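Local structure of D-isomer specific 2-hydroxyacid dehydrogenase NAD-binding (Xanthobacter autotrophicus, 4XA8) at residues Ala9-Lys23 and Asp34-Glu46. The protein probably acts as an NAD(P)-dependent oxidoreductase of the D-isomer specific 2-hydroxyacid dehydrogenase family, and binds NADPH. Sequence-based numbering, arbitrary orientation.
Sequences ALVFYSAVDIGQDWK and DVRIARAGDGHVE
D34 OD2, which lies against A9 CB, is gripped by two nitrogens of one arginine: R36 NH2 at 2.8 Å and R36 NE at 3.1 Å, both from the same face of the carboxylate plane. D34, with E51 (a salt bridge to NH2) and D48 O (a bond from NH1), holds the guanidinium with one face over A9, whose CB lies 3.4 Å from R36 NE. Behind these side chains the backbones of 9-13 and 34-37 pair in parallel, their directions differing by 25°. L10 N donates to D34 O, L10 O accepts from R36 N, and the ladder continues through F12 to A38 N. On the face carrying L10 and V35, the helix beginning at G19 packs down antiparallel to strand 34-37. K23, its CG anti to the backbone N (chi1 179°) and its chain extended, slides past V35, and its NZ donates a hydrogen bond to V35 O (3.2 Å), tilted from the carbonyl plane, while I37 CD1 tucks against the G19-Q20 peptide.

Beyond the strands, Y13 reaches into the 38-43 turn. G41 N donates to Y13 OH at 3.0 Å, nearly straight at 170°, and R39 O and A38 CB lie at the ring's edge. A phenylalanine here would probably leave G41 N without this acceptor and the turn less firmly tied. Next to Y13, a water bridges S14 N and A38 O.

Linked by helix 19-29, the strands form a right-handed beta-alpha-beta crossover at the edge of a five-stranded parallel sheet; main-chain bonds and apolar side chains hold the pair, and the Y13 hydroxyl ties the 38-43 turn to strand 9-13.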
# COMPACT_ATOMS: atom_id res chain seq x y z
N ALA A 9 3.42 30.08 -29.44
CA ALA A 9 3.54 28.63 -29.21
C ALA A 9 3.98 28.29 -27.78
O ALA A 9 4.66 29.09 -27.11
CB ALA A 9 4.53 28.01 -30.20
N LEU A 10 3.55 27.13 -27.32
CA LEU A 10 4.06 26.56 -26.09
C LEU A 10 5.06 25.47 -26.39
O LEU A 10 4.79 24.59 -27.21
CB LEU A 10 2.93 25.95 -25.26
CG LEU A 10 3.38 25.38 -23.91
CD1 LEU A 10 2.29 25.56 -22.87
CD2 LEU A 10 3.79 23.92 -24.07
N VAL A 11 6.20 25.50 -25.69
CA VAL A 11 7.20 24.44 -25.76
C VAL A 11 7.20 23.65 -24.45
O VAL A 11 7.18 24.23 -23.37
CB VAL A 11 8.63 24.99 -26.05
CG1 VAL A 11 9.17 25.82 -24.89
CG2 VAL A 11 9.60 23.84 -26.30
N PHE A 12 7.26 22.33 -24.58
CA PHE A 12 7.30 21.39 -23.48
C PHE A 12 8.66 20.69 -23.39
O PHE A 12 9.18 20.16 -24.42
CB PHE A 12 6.28 20.27 -23.77
CG PHE A 12 6.21 19.20 -22.70
CD1 PHE A 12 7.05 18.12 -22.72
CD2 PHE A 12 5.27 19.30 -21.68
CE1 PHE A 12 6.94 17.12 -21.74
CE2 PHE A 12 5.19 18.32 -20.69
CZ PHE A 12 6.02 17.22 -20.75
N TYR A 13 9.22 20.65 -22.18
CA TYR A 13 10.39 19.82 -21.95
C TYR A 13 10.28 19.06 -20.62
O TYR A 13 10.14 19.66 -19.53
CB TYR A 13 11.71 20.62 -21.95
CG TYR A 13 12.89 19.70 -21.80
CD1 TYR A 13 13.31 19.27 -20.55
CD2 TYR A 13 13.56 19.19 -22.92
CE1 TYR A 13 14.35 18.38 -20.39
CE2 TYR A 13 14.63 18.31 -22.77
CZ TYR A 13 15.02 17.90 -21.50
OH TYR A 13 16.06 17.01 -21.31
N SER A 14 10.42 17.75 -20.69
CA SER A 14 10.66 16.97 -19.47
C SER A 14 11.22 15.58 -19.79
O SER A 14 10.75 14.93 -20.69
CB SER A 14 9.39 16.84 -18.64
OG SER A 14 9.61 15.97 -17.53
N ALA A 15 12.24 15.13 -19.05
CA ALA A 15 12.73 13.74 -19.19
C ALA A 15 11.92 12.75 -18.35
O ALA A 15 12.13 11.53 -18.45
CB ALA A 15 14.20 13.66 -18.80
N VAL A 16 11.01 13.27 -17.52
CA VAL A 16 10.27 12.43 -16.55
C VAL A 16 8.74 12.51 -16.74
O VAL A 16 7.99 12.05 -15.90
CB VAL A 16 10.71 12.70 -15.08
CG1 VAL A 16 12.18 12.41 -14.89
CG2 VAL A 16 10.44 14.14 -14.66
N ASP A 17 8.28 13.09 -17.85
CA ASP A 17 6.86 13.29 -18.14
C ASP A 17 6.64 13.05 -19.63
O ASP A 17 7.55 13.25 -20.42
CB ASP A 17 6.38 14.71 -17.80
CG ASP A 17 6.56 15.09 -16.33
OD1 ASP A 17 5.60 14.86 -15.55
OD2 ASP A 17 7.61 15.71 -15.98
N ILE A 18 5.46 12.59 -20.00
CA ILE A 18 5.18 12.22 -21.38
C ILE A 18 4.61 13.42 -22.14
O ILE A 18 3.42 13.78 -21.97
CB ILE A 18 4.16 11.07 -21.48
CG1 ILE A 18 4.65 9.83 -20.72
CG2 ILE A 18 3.91 10.74 -22.95
CD1 ILE A 18 3.54 8.91 -20.19
N GLY A 19 5.43 13.98 -23.03
CA GLY A 19 5.05 15.19 -23.82
C GLY A 19 3.72 15.10 -24.52
O GLY A 19 2.88 16.00 -24.42
N GLN A 20 3.48 13.99 -25.21
CA GLN A 20 2.24 13.80 -25.97
C GLN A 20 0.94 13.90 -25.16
O GLN A 20 -0.05 14.44 -25.63
CB GLN A 20 2.28 12.47 -26.75
CG GLN A 20 2.75 12.63 -28.19
CD GLN A 20 1.81 13.50 -29.04
OE1 GLN A 20 0.58 13.43 -28.93
NE2 GLN A 20 2.39 14.34 -29.89
N ASP A 21 0.93 13.37 -23.94
CA ASP A 21 -0.24 13.44 -23.08
C ASP A 21 -0.51 14.90 -22.70
O ASP A 21 -1.66 15.29 -22.56
CB ASP A 21 -0.00 12.69 -21.79
CG ASP A 21 0.09 11.21 -21.98
OD1 ASP A 21 -0.32 10.70 -23.05
OD2 ASP A 21 0.56 10.56 -21.03
N TRP A 22 0.55 15.67 -22.48
CA TRP A 22 0.37 17.07 -22.15
C TRP A 22 -0.12 17.85 -23.36
O TRP A 22 -0.93 18.75 -23.22
CB TRP A 22 1.67 17.68 -21.60
CG TRP A 22 1.89 17.34 -20.21
CD1 TRP A 22 2.54 16.22 -19.71
CD2 TRP A 22 1.39 18.05 -19.07
NE1 TRP A 22 2.51 16.23 -18.34
CE2 TRP A 22 1.81 17.35 -17.92
CE3 TRP A 22 0.61 19.20 -18.91
CZ2 TRP A 22 1.48 17.76 -16.65
CZ3 TRP A 22 0.31 19.62 -17.62
CH2 TRP A 22 0.77 18.92 -16.52
N LYS A 23 0.39 17.50 -24.54
CA LYS A 23 -0.02 18.16 -25.77
C LYS A 23 -1.52 17.94 -26.02
O LYS A 23 -2.25 18.89 -26.33
CB LYS A 23 0.82 17.66 -26.95
CG LYS A 23 0.46 18.26 -28.31
CD LYS A 23 1.50 17.93 -29.37
CE LYS A 23 1.17 18.61 -30.71
NZ LYS A 23 2.36 18.66 -31.61
N ASP A 34 -0.58 26.00 -30.22
CA ASP A 34 0.57 25.36 -30.85
C ASP A 34 1.48 24.87 -29.74
O ASP A 34 2.00 25.67 -28.97
CB ASP A 34 1.31 26.38 -31.71
CG ASP A 34 2.42 25.76 -32.56
OD1 ASP A 34 2.59 24.52 -32.58
OD2 ASP A 34 3.12 26.53 -33.25
N VAL A 35 1.63 23.56 -29.65
CA VAL A 35 2.36 22.91 -28.58
C VAL A 35 3.46 22.18 -29.29
O VAL A 35 3.21 21.40 -30.22
CB VAL A 35 1.53 21.89 -27.77
CG1 VAL A 35 2.36 21.31 -26.62
CG2 VAL A 35 0.27 22.52 -27.19
N ARG A 36 4.69 22.45 -28.88
CA ARG A 36 5.84 21.85 -29.48
C ARG A 36 6.60 21.11 -28.39
O ARG A 36 6.94 21.69 -27.33
CB ARG A 36 6.70 22.92 -30.10
CG ARG A 36 5.94 23.82 -31.05
CD ARG A 36 6.82 24.94 -31.56
NE ARG A 36 6.03 25.84 -32.38
CZ ARG A 36 6.51 26.91 -33.00
NH1 ARG A 36 7.80 27.25 -32.90
NH2 ARG A 36 5.69 27.65 -33.72
N ILE A 37 6.84 19.83 -28.64
CA ILE A 37 7.51 18.97 -27.66
C ILE A 37 8.99 18.98 -27.98
O ILE A 37 9.39 18.55 -29.08
CB ILE A 37 6.95 17.54 -27.69
CG1 ILE A 37 5.47 17.58 -27.30
CG2 ILE A 37 7.69 16.62 -26.70
CD1 ILE A 37 4.70 16.30 -27.66
N ALA A 38 9.80 19.48 -27.06
CA ALA A 38 11.25 19.46 -27.21
C ALA A 38 11.72 18.09 -26.82
O ALA A 38 11.20 17.52 -25.84
CB ALA A 38 11.92 20.49 -26.32
N ARG A 39 12.73 17.62 -27.53
CA ARG A 39 13.31 16.29 -27.39
C ARG A 39 14.12 16.16 -26.10
O ARG A 39 14.95 17.02 -25.81
CB ARG A 39 14.20 16.04 -28.62
CG ARG A 39 14.99 14.78 -28.61
CD ARG A 39 15.42 14.42 -30.01
NE ARG A 39 16.52 15.27 -30.47
CZ ARG A 39 16.97 15.26 -31.72
NH1 ARG A 39 16.41 14.47 -32.63
NH2 ARG A 39 17.98 16.04 -32.09
N ALA A 40 13.85 15.13 -25.31
CA ALA A 40 14.65 14.87 -24.10
C ALA A 40 16.14 14.81 -24.47
O ALA A 40 16.50 14.30 -25.54
CB ALA A 40 14.22 13.57 -23.42
N GLY A 41 16.98 15.37 -23.60
CA GLY A 41 18.42 15.33 -23.81
C GLY A 41 18.90 16.67 -24.32
O GLY A 41 19.33 17.51 -23.55
N ASP A 42 18.78 16.90 -25.63
CA ASP A 42 19.33 18.13 -26.21
C ASP A 42 18.28 19.24 -26.26
O ASP A 42 18.62 20.41 -26.46
CB ASP A 42 19.98 17.87 -27.59
CG ASP A 42 19.00 17.33 -28.65
OD1 ASP A 42 17.82 17.12 -28.34
OD2 ASP A 42 19.43 17.09 -29.81
N GLY A 43 17.01 18.89 -26.09
CA GLY A 43 15.97 19.90 -26.17
C GLY A 43 15.63 20.39 -27.58
O GLY A 43 14.93 21.41 -27.74
N HIS A 44 16.10 19.68 -28.60
CA HIS A 44 15.76 20.05 -29.96
C HIS A 44 14.26 20.11 -30.15
O HIS A 44 13.54 19.17 -29.81
CB HIS A 44 16.31 19.07 -31.00
CG HIS A 44 15.84 19.39 -32.38
ND1 HIS A 44 15.99 20.65 -32.93
CD2 HIS A 44 15.18 18.65 -33.31
CE1 HIS A 44 15.48 20.66 -34.14
NE2 HIS A 44 14.98 19.46 -34.40
N VAL A 45 13.79 21.21 -30.71
CA VAL A 45 12.38 21.42 -30.94
C VAL A 45 12.27 21.97 -32.36
O VAL A 45 13.08 22.81 -32.76
CB VAL A 45 11.79 22.36 -29.85
CG1 VAL A 45 12.45 23.75 -29.85
CG2 VAL A 45 10.29 22.49 -29.99
N GLU A 46 11.32 21.46 -33.14
CA GLU A 46 11.04 21.97 -34.48
C GLU A 46 10.35 23.33 -34.44
O GLU A 46 9.74 23.72 -33.43
CB GLU A 46 10.14 20.99 -35.26
CG GLU A 46 10.78 19.65 -35.61
CD GLU A 46 9.97 18.85 -36.63
OE1 GLU A 46 9.81 19.31 -37.78
OE2 GLU A 46 9.49 17.74 -36.28
O HOH W 1 10.31 16.58 -23.45
O HOH W 2 5.62 18.63 -31.14